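Side-chain contacts in putative type VI secretion protein (Escherichia coli, PDB 6SK0), which forms the trimeric VgrG spike at the tip of the type VI secretion system and probably carries a phospholipase effector toward the target cell: residues 493-498 and 503-508; 552-555 and 559-562; 616-621 and 625-630; 734-737 and 742-745; 565-570 and 574-579. All coordinates share one frame; numbering follows the deposited sequence.

In the fold
Contacts 1 and 4 are both antiparallel hairpins, set about 95 Å apart between centres on opposite sides of the chain's centre, and both are partly buried pairings that combine backbone hydrogen bonds with charged and apolar side chains. Contacts 2, 3 and 5 cluster between them. Contact 2 (552-555 and 559-562) and contact 3 (616-621 and 625-630) are buried and apolar, and they share a sheet because strands 559-563 and 626-629 run side by side. Contact 5 (565-570 and 574-579) is polar and only partly buried; it touches contact 2 through Phe561 and Met577 and contact 3 through His629 and Asp565. All five also meet neighbouring subunits of the trimer.

Contact 1: 493-498 and 503-508; sequences RNVIRT and KLRMED
Arg493 to Arg497 and Lys503 to Glu507 run antiparallel with axes 4.6 Å apart, Asn494 facing Met506 and Ile496 facing Leu504 in hydrogen-bonded pairs. Four backbone bonds close these pairs; the one from Met506 N to Asn494 O, 2.7 Å, is nearly straight. On the face of the odd-numbered residues Arg493 reaches to Glu507: NE gives its hydrogen to Glu507 OE1 at 2.8 Å and 167°, a salt bridge in which the oxygen lies in the guanidinium plane while the nitrogen stands above the carboxylate plane. A bend at chi2 (66°) curls Glu507 toward this arginine, and its OE2 is taken by Thr492 and the backbone N of Lys509. The hairpin heads an antiparallel sheet of the spike, which strand 514-519 continues beyond 503-507. Arg505, kinked at chi3 (80°), lays its guanidinium flat against that of Arg493, centres 3.8 Å apart; Glu507 probably offsets part of the like charge. Lower on the same side chain, Arg505 CG runs beside Val495 CG2 at 3.9 Å. On the other face Ile496 and Leu504 meet CB to CB at 4.2 Å, and Leu504 and Met506 pack onto neighbouring subunits.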
# COMPACT_ATOMS: atom_id res chain seq x y z
N ARG A 493 -34.06 -27.27 20.54
CA ARG A 493 -33.93 -25.82 20.53
C ARG A 493 -34.24 -25.29 21.92
O ARG A 493 -35.40 -25.33 22.36
CB ARG A 493 -34.84 -25.17 19.49
CG ARG A 493 -34.24 -25.16 18.10
CD ARG A 493 -34.71 -23.97 17.29
NE ARG A 493 -34.00 -23.90 16.02
CZ ARG A 493 -34.15 -22.93 15.12
NH1 ARG A 493 -35.00 -21.94 15.36
NH2 ARG A 493 -33.47 -22.96 13.99
N ASN A 494 -33.22 -24.80 22.61
CA ASN A 494 -33.37 -24.13 23.89
C ASN A 494 -33.33 -22.63 23.63
O ASN A 494 -32.34 -22.12 23.09
CB ASN A 494 -32.27 -24.54 24.87
CG ASN A 494 -32.29 -26.02 25.16
OD1 ASN A 494 -31.41 -26.76 24.74
ND2 ASN A 494 -33.31 -26.46 25.89
N VAL A 495 -34.39 -21.93 24.00
CA VAL A 495 -34.56 -20.52 23.67
C VAL A 495 -34.82 -19.74 24.95
O VAL A 495 -35.77 -20.04 25.68
CB VAL A 495 -35.69 -20.30 22.67
CG1 VAL A 495 -35.66 -18.87 22.16
CG2 VAL A 495 -35.58 -21.27 21.51
N ILE A 496 -33.98 -18.75 25.21
CA ILE A 496 -34.26 -17.71 26.19
C ILE A 496 -34.74 -16.50 25.41
O ILE A 496 -33.93 -15.69 24.93
CB ILE A 496 -33.02 -17.38 27.03
CG1 ILE A 496 -32.55 -18.62 27.78
CG2 ILE A 496 -33.31 -16.24 27.99
CD1 ILE A 496 -31.39 -18.36 28.70
N ARG A 497 -36.05 -16.37 25.25
CA ARG A 497 -36.64 -15.31 24.44
C ARG A 497 -37.40 -14.35 25.34
O ARG A 497 -38.20 -14.77 26.17
CB ARG A 497 -37.57 -15.89 23.38
CG ARG A 497 -37.81 -14.96 22.21
CD ARG A 497 -39.07 -15.32 21.46
NE ARG A 497 -40.26 -14.78 22.11
CZ ARG A 497 -40.79 -13.59 21.84
NH1 ARG A 497 -40.23 -12.80 20.93
NH2 ARG A 497 -41.87 -13.18 22.49
N THR A 498 -37.14 -13.08 25.17
CA THR A 498 -37.87 -12.04 25.86
C THR A 498 -39.03 -11.57 25.01
O THR A 498 -39.08 -11.84 23.81
CB THR A 498 -36.95 -10.87 26.19
OG1 THR A 498 -36.72 -10.09 25.02
CG2 THR A 498 -35.63 -11.36 26.75
N LYS A 503 -33.20 -12.72 22.15
CA LYS A 503 -33.17 -14.16 22.29
C LYS A 503 -31.74 -14.65 22.42
O LYS A 503 -30.81 -14.09 21.84
CB LYS A 503 -33.86 -14.86 21.12
CG LYS A 503 -33.31 -14.49 19.77
CD LYS A 503 -33.96 -15.31 18.68
CE LYS A 503 -35.46 -15.17 18.70
NZ LYS A 503 -36.10 -16.00 17.65
N LEU A 504 -31.58 -15.69 23.23
CA LEU A 504 -30.40 -16.53 23.22
C LEU A 504 -30.91 -17.92 22.86
O LEU A 504 -31.54 -18.60 23.68
CB LEU A 504 -29.69 -16.52 24.57
CG LEU A 504 -28.65 -17.62 24.75
CD1 LEU A 504 -27.60 -17.56 23.67
CD2 LEU A 504 -28.02 -17.53 26.12
N ARG A 505 -30.67 -18.33 21.63
CA ARG A 505 -31.14 -19.61 21.12
C ARG A 505 -29.97 -20.56 21.00
O ARG A 505 -28.92 -20.21 20.45
CB ARG A 505 -31.83 -19.44 19.77
CG ARG A 505 -32.46 -20.71 19.24
CD ARG A 505 -33.25 -20.44 17.98
NE ARG A 505 -32.40 -20.35 16.80
CZ ARG A 505 -32.64 -19.55 15.77
NH1 ARG A 505 -31.81 -19.53 14.74
NH2 ARG A 505 -33.71 -18.78 15.77
N MET A 506 -30.15 -21.77 21.52
CA MET A 506 -29.18 -22.84 21.39
C MET A 506 -29.83 -23.99 20.65
O MET A 506 -30.80 -24.58 21.13
CB MET A 506 -28.67 -23.29 22.76
CG MET A 506 -27.84 -22.24 23.46
SD MET A 506 -27.01 -22.85 24.94
CE MET A 506 -26.04 -21.42 25.40
N GLU A 507 -29.32 -24.30 19.47
CA GLU A 507 -29.82 -25.39 18.65
C GLU A 507 -29.00 -26.64 18.92
O GLU A 507 -27.79 -26.64 18.73
CB GLU A 507 -29.77 -25.02 17.17
CG GLU A 507 -29.98 -26.17 16.23
CD GLU A 507 -31.38 -26.74 16.32
OE1 GLU A 507 -32.31 -26.16 15.74
OE2 GLU A 507 -31.55 -27.79 16.97
N ASP A 508 -29.67 -27.70 19.36
CA ASP A 508 -29.00 -28.92 19.79
C ASP A 508 -28.91 -29.99 18.71
O ASP A 508 -28.27 -31.01 18.95
CB ASP A 508 -29.72 -29.52 20.99
CG ASP A 508 -29.41 -28.80 22.26
OD1 ASP A 508 -29.01 -29.50 23.21
OD2 ASP A 508 -29.53 -27.56 22.30

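Contact 2: 552-555 and 559-562; sequences ISIR and GIFI
Ile554 and Ile560 meet inside the intertwined trimeric beta structure of the spike, where strands 551-556 and 559-563 do not pair with each other but each runs parallel to strands of other subunits. Residues 552-555 pair with both neighbouring subunits and 559-562 with the third, so the two isoleucines approach through their side chains across the interior, with no hydrogen bond between the segments. Ile560 has the larger buried surface. Both of its first two torsions matter: CG1 lies anti to the carbonyl carbon, and chi2, at -92°, is turned away from the usual staggered values, which swings CD1 out toward the other segment. There the methyl meets the branch methyl of Ile554, and the two side chains cross at a slant. The backbones stay well apart, the nearest alpha carbons being those of Arg555 and Ile560 at 7.7 Å. Arg555 contributes only its main chain here, its carbonyl carbon lying 4.2 Å from Ile560 CD1; the guanidinium leads off to the second subunit, where it binds backbone oxygens of Met574, Asp576 and Asp565. Around this pair the apolar packing goes on, with Ile554 against Ile554 of the second subunit and Ile560 against Ile552 of the third. Ile560 CD1 stands 4.0 Å from Ile554 CG2 and 3.9 Å from Ile554 O, one methyl resting on both a side chain and a carbonyl oxygen.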
# COMPACT_ATOMS: atom_id res chain seq x y z
N ILE A 552 -20.36 -1.58 13.84
CA ILE A 552 -19.64 -2.61 14.58
C ILE A 552 -18.38 -1.98 15.12
O ILE A 552 -17.62 -1.34 14.38
CB ILE A 552 -19.32 -3.83 13.72
CG1 ILE A 552 -20.57 -4.69 13.58
CG2 ILE A 552 -18.18 -4.63 14.34
CD1 ILE A 552 -20.34 -6.02 13.00
N SER A 553 -18.15 -2.14 16.41
CA SER A 553 -16.94 -1.67 17.05
C SER A 553 -16.23 -2.85 17.69
O SER A 553 -16.82 -3.57 18.50
CB SER A 553 -17.24 -0.59 18.09
OG SER A 553 -16.04 -0.01 18.55
N ILE A 554 -14.99 -3.07 17.29
CA ILE A 554 -14.15 -4.09 17.87
C ILE A 554 -12.96 -3.37 18.49
O ILE A 554 -12.13 -2.80 17.78
CB ILE A 554 -13.71 -5.13 16.83
CG1 ILE A 554 -14.94 -5.88 16.32
CG2 ILE A 554 -12.70 -6.09 17.42
CD1 ILE A 554 -14.72 -6.58 15.04
N ARG A 555 -12.90 -3.38 19.81
CA ARG A 555 -11.97 -2.56 20.55
C ARG A 555 -11.19 -3.43 21.52
O ARG A 555 -11.74 -3.92 22.50
CB ARG A 555 -12.70 -1.44 21.29
CG ARG A 555 -11.78 -0.47 21.95
CD ARG A 555 -12.54 0.48 22.83
NE ARG A 555 -13.43 1.35 22.07
CZ ARG A 555 -13.05 2.50 21.52
NH1 ARG A 555 -11.81 2.92 21.65
NH2 ARG A 555 -13.93 3.23 20.86
N GLY A 559 -4.49 -4.88 21.93
CA GLY A 559 -4.17 -5.24 20.56
C GLY A 559 -5.25 -6.10 19.94
O GLY A 559 -6.05 -6.73 20.61
N ILE A 560 -5.25 -6.12 18.62
CA ILE A 560 -6.23 -6.85 17.83
C ILE A 560 -5.48 -7.85 16.98
O ILE A 560 -4.59 -7.47 16.20
CB ILE A 560 -7.08 -5.91 16.96
CG1 ILE A 560 -7.65 -4.75 17.79
CG2 ILE A 560 -8.15 -6.69 16.23
CD1 ILE A 560 -8.98 -5.00 18.37
N PHE A 561 -5.82 -9.11 17.12
CA PHE A 561 -5.34 -10.17 16.25
C PHE A 561 -6.52 -10.69 15.45
O PHE A 561 -7.43 -11.31 16.01
CB PHE A 561 -4.66 -11.28 17.05
CG PHE A 561 -4.03 -12.33 16.20
CD1 PHE A 561 -3.43 -12.00 15.00
CD2 PHE A 561 -4.04 -13.65 16.59
CE1 PHE A 561 -2.84 -12.97 14.22
CE2 PHE A 561 -3.46 -14.63 15.81
CZ PHE A 561 -2.86 -14.28 14.63
N ILE A 562 -6.51 -10.43 14.15
CA ILE A 562 -7.52 -10.96 13.24
C ILE A 562 -6.81 -11.93 12.31
O ILE A 562 -5.89 -11.55 11.58
CB ILE A 562 -8.23 -9.85 12.46
CG1 ILE A 562 -8.93 -8.90 13.43
CG2 ILE A 562 -9.21 -10.45 11.46
CD1 ILE A 562 -9.53 -7.71 12.78

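Contact 3: 616-621 and 625-630; sequences ASLTDL and GMLLHA
Leu618 ends helix 608-618, and after a short turn Gly625 leads into strand 626-629; the alpha carbons of these two residues are 5.8 Å apart. The chain departs from helical angles at Thr619 and turns back on itself, the turn being tied by a backbone bond of 2.8 Å from Leu621 N to Leu618 O. This brings Leu618 and Leu621 to the same side, both leaning over the start of the strand with no hydrogen bond across. Leu618 carries the largest buried area: its CD2 methyl sits over the backbone, 3.6 Å from Met626 N and 3.7 Å from the alpha carbon of Gly625, where no side chain intervenes. Leu621 adds its CD2 at 3.7 Å from Gly625 O. The arrangement packs the end of helix 608-618 against a strand that itself runs parallel to strand 559-563 and to a strand of the second subunit, part of the continuous beta structure shared by the trimer. Leu627 comes up against both leucines from the strand side. Its CG is anti to the backbone N (chi1 -178°), which turns CD1 to within 4.3 Å of Leu618 CD1. The backbone itself sets Leu627 CB 4.4 Å from Leu621 CD2. Met577 and Phe561 fill in around the leucines; both touch Leu621 and Leu627. Leu618 also rests on Gly635 of the second subunit, and the backbone O of Leu621 accepts a hydrogen bond from Trp551 NE1 of the third subunit.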
# COMPACT_ATOMS: atom_id res chain seq x y z
N ALA A 616 8.56 -6.13 16.88
CA ALA A 616 8.53 -6.32 18.33
C ALA A 616 7.14 -6.09 18.90
O ALA A 616 6.66 -6.86 19.73
CB ALA A 616 9.55 -5.41 19.01
N SER A 617 6.46 -5.04 18.42
CA SER A 617 5.14 -4.70 18.94
C SER A 617 4.10 -5.76 18.59
O SER A 617 3.30 -6.15 19.43
CB SER A 617 4.71 -3.34 18.39
OG SER A 617 5.52 -2.30 18.88
N LEU A 618 4.12 -6.23 17.34
CA LEU A 618 3.06 -7.11 16.86
C LEU A 618 3.29 -8.55 17.24
O LEU A 618 2.32 -9.30 17.39
CB LEU A 618 2.93 -6.99 15.34
CG LEU A 618 2.49 -5.65 14.77
CD1 LEU A 618 2.36 -5.75 13.27
CD2 LEU A 618 1.18 -5.18 15.39
N THR A 619 4.54 -8.98 17.40
CA THR A 619 4.81 -10.33 17.85
C THR A 619 4.20 -10.54 19.22
O THR A 619 4.57 -9.86 20.18
CB THR A 619 6.32 -10.59 17.88
OG1 THR A 619 6.84 -10.47 16.56
CG2 THR A 619 6.60 -11.98 18.40
N ASP A 620 3.23 -11.44 19.30
CA ASP A 620 2.43 -11.69 20.49
C ASP A 620 1.66 -10.47 20.95
O ASP A 620 1.15 -10.46 22.07
CB ASP A 620 3.29 -12.23 21.64
CG ASP A 620 4.31 -13.23 21.16
OD1 ASP A 620 3.91 -14.27 20.60
OD2 ASP A 620 5.52 -12.97 21.33
N LEU A 621 1.58 -9.43 20.11
CA LEU A 621 0.90 -8.18 20.44
C LEU A 621 1.33 -7.66 21.81
O LEU A 621 0.51 -7.36 22.68
CB LEU A 621 -0.62 -8.34 20.35
CG LEU A 621 -1.16 -8.48 18.92
CD1 LEU A 621 -2.66 -8.79 18.91
CD2 LEU A 621 -0.87 -7.22 18.10
N GLY A 625 -0.94 -3.13 19.00
CA GLY A 625 -0.99 -3.04 17.57
C GLY A 625 -2.17 -3.81 17.00
O GLY A 625 -3.05 -4.28 17.72
N MET A 626 -2.17 -3.92 15.69
CA MET A 626 -3.18 -4.70 15.00
C MET A 626 -2.49 -5.59 14.00
O MET A 626 -1.70 -5.12 13.18
CB MET A 626 -4.19 -3.80 14.31
CG MET A 626 -5.50 -4.48 14.02
SD MET A 626 -6.66 -3.36 13.25
CE MET A 626 -6.05 -3.48 11.60
N LEU A 627 -2.76 -6.88 14.10
CA LEU A 627 -2.16 -7.87 13.22
C LEU A 627 -3.28 -8.56 12.46
O LEU A 627 -4.12 -9.23 13.05
CB LEU A 627 -1.33 -8.86 14.02
CG LEU A 627 -0.61 -9.94 13.23
CD1 LEU A 627 0.26 -9.33 12.14
CD2 LEU A 627 0.22 -10.78 14.17
N LEU A 628 -3.29 -8.36 11.15
CA LEU A 628 -4.20 -9.05 10.25
C LEU A 628 -3.39 -10.07 9.48
O LEU A 628 -2.44 -9.72 8.78
CB LEU A 628 -4.89 -8.08 9.30
CG LEU A 628 -5.46 -6.80 9.91
CD1 LEU A 628 -6.13 -5.99 8.83
CD2 LEU A 628 -6.43 -7.11 11.01
N HIS A 629 -3.75 -11.33 9.63
CA HIS A 629 -3.05 -12.39 8.93
C HIS A 629 -4.04 -13.39 8.38
O HIS A 629 -4.97 -13.79 9.07
CB HIS A 629 -2.05 -13.11 9.83
CG HIS A 629 -1.41 -14.28 9.17
ND1 HIS A 629 -1.81 -15.57 9.39
CD2 HIS A 629 -0.44 -14.34 8.23
CE1 HIS A 629 -1.10 -16.39 8.64
NE2 HIS A 629 -0.25 -15.66 7.93
N ALA A 630 -3.84 -13.77 7.12
CA ALA A 630 -4.60 -14.83 6.52
C ALA A 630 -3.59 -15.67 5.76
O ALA A 630 -2.70 -15.12 5.10
CB ALA A 630 -5.70 -14.32 5.59

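Contact 4: 734-737 and 742-745; sequences AYIK and NIEL
Glu744 O is approached by two groups of the facing strand: the backbone N of Lys737 donates a hydrogen bond of 2.8 Å at 167°, and the alpha carbon of Ile736 makes a CA-H...O contact of 3.2 Å. The return bond, from Glu744 N to Lys737 O, is also 2.8 Å long, and in both the donor lies in the carbonyl plane, as in a regular antiparallel pair. Lys737 and Glu744 therefore form the hydrogen-bonded pair of this hairpin, with Ile736 and Leu745 as the adjoining non-hydrogen-bonded pair on the opposite face. There the two side chains lie parallel and point the same way, Ile736 CG1 at 3.9 Å from Leu745 CG. On the face of Lys737, Glu744 stretches out straight beyond CG and neighbours the edge of the Tyr735 ring; the ring and carboxylate are modelled too close together, so the detail of their approach is doubtful. The carboxylate oxygen OE2 of Glu744 has its salt bridge with Lys754 of the second subunit, while Lys737 NZ stays 4.4 Å from Glu744 OE1, beyond salt-bridge range. Strand 734-739 is the middle one of a three-stranded antiparallel sheet, flanked by 726-731 and 742-746, and the latter extends into a parallel pairing with a strand of the second subunit, while Ile736 packs on Ile736 of the third.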
# COMPACT_ATOMS: atom_id res chain seq x y z
N ALA A 734 40.20 13.69 -25.95
CA ALA A 734 39.54 14.62 -26.85
C ALA A 734 38.37 15.30 -26.14
O ALA A 734 37.73 14.72 -25.27
CB ALA A 734 39.04 13.90 -28.10
N TYR A 735 38.11 16.54 -26.53
CA TYR A 735 36.96 17.23 -25.98
C TYR A 735 36.45 18.27 -26.97
O TYR A 735 37.20 18.79 -27.80
CB TYR A 735 37.26 17.89 -24.64
CG TYR A 735 38.22 19.03 -24.74
CD1 TYR A 735 39.58 18.82 -24.66
CD2 TYR A 735 37.77 20.33 -24.95
CE1 TYR A 735 40.46 19.86 -24.76
CE2 TYR A 735 38.65 21.37 -25.06
CZ TYR A 735 39.99 21.13 -24.96
OH TYR A 735 40.88 22.17 -25.07
N ILE A 736 35.17 18.57 -26.86
CA ILE A 736 34.55 19.71 -27.50
C ILE A 736 33.92 20.54 -26.41
O ILE A 736 33.09 20.04 -25.64
CB ILE A 736 33.52 19.29 -28.55
CG1 ILE A 736 34.19 18.48 -29.65
CG2 ILE A 736 32.83 20.51 -29.12
CD1 ILE A 736 33.25 17.97 -30.68
N LYS A 737 34.31 21.80 -26.32
CA LYS A 737 33.80 22.69 -25.30
C LYS A 737 33.13 23.89 -25.96
O LYS A 737 33.72 24.55 -26.81
CB LYS A 737 34.90 23.15 -24.35
CG LYS A 737 34.41 24.08 -23.28
CD LYS A 737 35.55 24.68 -22.51
CE LYS A 737 36.49 23.62 -22.01
NZ LYS A 737 37.79 24.20 -21.59
N ASN A 742 32.61 30.76 -27.51
CA ASN A 742 33.63 30.07 -28.28
C ASN A 742 33.31 28.59 -28.39
O ASN A 742 32.55 28.03 -27.61
CB ASN A 742 35.01 30.24 -27.64
CG ASN A 742 35.39 31.68 -27.49
OD1 ASN A 742 35.24 32.47 -28.41
ND2 ASN A 742 35.88 32.04 -26.31
N ILE A 743 33.91 27.98 -29.40
CA ILE A 743 33.92 26.54 -29.56
C ILE A 743 35.37 26.09 -29.57
O ILE A 743 36.18 26.61 -30.33
CB ILE A 743 33.21 26.09 -30.85
CG1 ILE A 743 31.80 26.67 -30.89
CG2 ILE A 743 33.19 24.59 -30.94
CD1 ILE A 743 31.04 26.33 -32.14
N GLU A 744 35.69 25.13 -28.72
CA GLU A 744 37.03 24.60 -28.61
C GLU A 744 36.99 23.10 -28.86
O GLU A 744 36.28 22.37 -28.16
CB GLU A 744 37.63 24.91 -27.25
CG GLU A 744 39.06 24.49 -27.08
CD GLU A 744 39.66 25.01 -25.79
OE1 GLU A 744 39.22 26.08 -25.32
OE2 GLU A 744 40.55 24.34 -25.24
N LEU A 745 37.73 22.65 -29.86
CA LEU A 745 37.91 21.24 -30.15
C LEU A 745 39.35 20.91 -29.81
O LEU A 745 40.27 21.31 -30.53
CB LEU A 745 37.60 20.92 -31.60
CG LEU A 745 36.14 20.83 -32.02
CD1 LEU A 745 35.60 22.21 -32.25
CD2 LEU A 745 36.03 20.01 -33.27

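Contact 5: 565-570 and 574-579; sequences DMQPQA and MLDMDE
Asp565 and Gln567 belong to the irregular loop that joins strand 559-563 to helix 578-600, and they lean on Glu579 and Asp576 where that helix begins, with Met577 at its N-cap position. Two separate touches make up the contact. In the first, the amide of Gln567 crosses Asp576 at about a right angle, NE2 coming 3.5 Å from Asp576 CB, with the amide and carboxylate planes turned 85° apart. CG anti to the backbone N (chi1 -167°) and a chain extended beyond it carry the amide of Gln567 to Asp576. Its NE2 also lies 4.1 Å from Asp576 OD2, too far for a bond; its hydrogen bond goes instead to the backbone O of Lys573, and OE1 makes a weak one with Arg540 of the second subunit. In the second touch, Asp565 OD2 stands over the aliphatic part of Glu579, 3.9 Å from CB and 4.1 Å from CG, again with the side chains crossing nearly at right angles. The chain of Glu579 bends at chi2 (40°) and carries its carboxylate off to Arg582, with which OE1 forms a salt bridge. Asp565 keeps its other oxygen, OD1, for His629 ND1 and Ser563 OG. The third subunit adds Arg555, which binds the backbone oxygens of Asp565 and Asp576. With Gln567 NE2, Asp565 OD1 and Glu579 OE1 bonded elsewhere, and no hydrogen bond between the segments, the contact itself rests on van der Waals touch, and the 6.3 Å between Asp565 OD2 and Glu579 OE1 probably limits repulsion between the two carboxylates.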
# COMPACT_ATOMS: atom_id res chain seq x y z
N ASP A 565 -6.16 -18.17 10.56
CA ASP A 565 -5.33 -19.34 10.84
C ASP A 565 -6.12 -20.33 11.68
O ASP A 565 -6.51 -20.03 12.81
CB ASP A 565 -4.06 -18.93 11.57
CG ASP A 565 -3.19 -18.05 10.73
OD1 ASP A 565 -3.12 -16.84 11.02
OD2 ASP A 565 -2.60 -18.58 9.77
N MET A 566 -6.32 -21.52 11.13
CA MET A 566 -7.02 -22.58 11.82
C MET A 566 -6.33 -22.92 13.14
O MET A 566 -5.11 -23.11 13.19
CB MET A 566 -7.07 -23.81 10.93
CG MET A 566 -7.82 -24.98 11.52
SD MET A 566 -9.57 -24.78 11.28
CE MET A 566 -9.70 -24.77 9.50
N GLN A 567 -7.11 -22.96 14.21
CA GLN A 567 -6.67 -23.48 15.50
C GLN A 567 -7.72 -24.46 15.98
O GLN A 567 -8.59 -24.12 16.79
CB GLN A 567 -6.44 -22.36 16.52
CG GLN A 567 -5.71 -22.84 17.74
CD GLN A 567 -5.75 -21.85 18.88
OE1 GLN A 567 -6.71 -21.82 19.64
NE2 GLN A 567 -4.71 -21.05 19.00
N PRO A 568 -7.67 -25.70 15.50
CA PRO A 568 -8.77 -26.64 15.73
C PRO A 568 -9.04 -26.92 17.19
O PRO A 568 -8.11 -27.10 17.98
CB PRO A 568 -8.31 -27.90 14.99
CG PRO A 568 -6.84 -27.76 14.87
CD PRO A 568 -6.57 -26.31 14.73
N GLN A 569 -10.32 -26.92 17.55
CA GLN A 569 -10.81 -27.21 18.90
C GLN A 569 -10.33 -26.19 19.92
O GLN A 569 -10.32 -26.48 21.12
CB GLN A 569 -10.41 -28.62 19.34
CG GLN A 569 -10.98 -29.71 18.47
CD GLN A 569 -12.49 -29.73 18.50
OE1 GLN A 569 -13.09 -30.02 19.53
NE2 GLN A 569 -13.11 -29.42 17.37
N ALA A 570 -9.93 -25.00 19.47
CA ALA A 570 -9.40 -23.95 20.34
C ALA A 570 -8.22 -24.44 21.17
O ALA A 570 -7.96 -23.93 22.26
CB ALA A 570 -10.49 -23.39 21.26
N MET A 574 -4.82 -18.09 22.80
CA MET A 574 -5.68 -17.19 22.05
C MET A 574 -4.87 -16.37 21.06
O MET A 574 -5.32 -16.10 19.94
CB MET A 574 -6.45 -16.31 23.03
CG MET A 574 -6.93 -14.99 22.50
SD MET A 574 -7.87 -14.10 23.76
CE MET A 574 -7.77 -12.43 23.15
N LEU A 575 -3.65 -15.98 21.43
CA LEU A 575 -2.79 -15.18 20.57
C LEU A 575 -1.72 -16.01 19.87
O LEU A 575 -0.65 -15.49 19.54
CB LEU A 575 -2.14 -14.06 21.38
CG LEU A 575 -3.11 -12.99 21.87
CD1 LEU A 575 -2.35 -11.90 22.56
CD2 LEU A 575 -3.93 -12.44 20.71
N ASP A 576 -1.99 -17.29 19.63
CA ASP A 576 -1.07 -18.14 18.91
C ASP A 576 -0.97 -17.66 17.46
O ASP A 576 -1.94 -17.75 16.70
CB ASP A 576 -1.55 -19.58 18.98
CG ASP A 576 -0.71 -20.43 19.90
OD1 ASP A 576 -0.12 -19.88 20.84
OD2 ASP A 576 -0.67 -21.67 19.71
N MET A 577 0.18 -17.12 17.09
CA MET A 577 0.31 -16.44 15.81
C MET A 577 1.59 -16.84 15.10
O MET A 577 2.29 -16.01 14.52
CB MET A 577 0.25 -14.92 15.99
CG MET A 577 1.21 -14.40 17.04
SD MET A 577 1.42 -12.62 16.98
CE MET A 577 -0.12 -12.07 17.71
N ASP A 578 1.91 -18.14 15.13
CA ASP A 578 3.19 -18.61 14.60
C ASP A 578 3.34 -18.30 13.12
O ASP A 578 4.39 -17.83 12.68
CB ASP A 578 3.34 -20.10 14.86
CG ASP A 578 3.69 -20.40 16.30
OD1 ASP A 578 3.16 -19.72 17.21
OD2 ASP A 578 4.47 -21.34 16.53
N GLU A 579 2.30 -18.54 12.32
CA GLU A 579 2.40 -18.26 10.90
C GLU A 579 2.45 -16.76 10.64
O GLU A 579 3.22 -16.29 9.78
CB GLU A 579 1.24 -18.91 10.15
CG GLU A 579 1.35 -18.81 8.63
CD GLU A 579 2.77 -19.03 8.11
OE1 GLU A 579 3.40 -20.05 8.46
OE2 GLU A 579 3.24 -18.18 7.33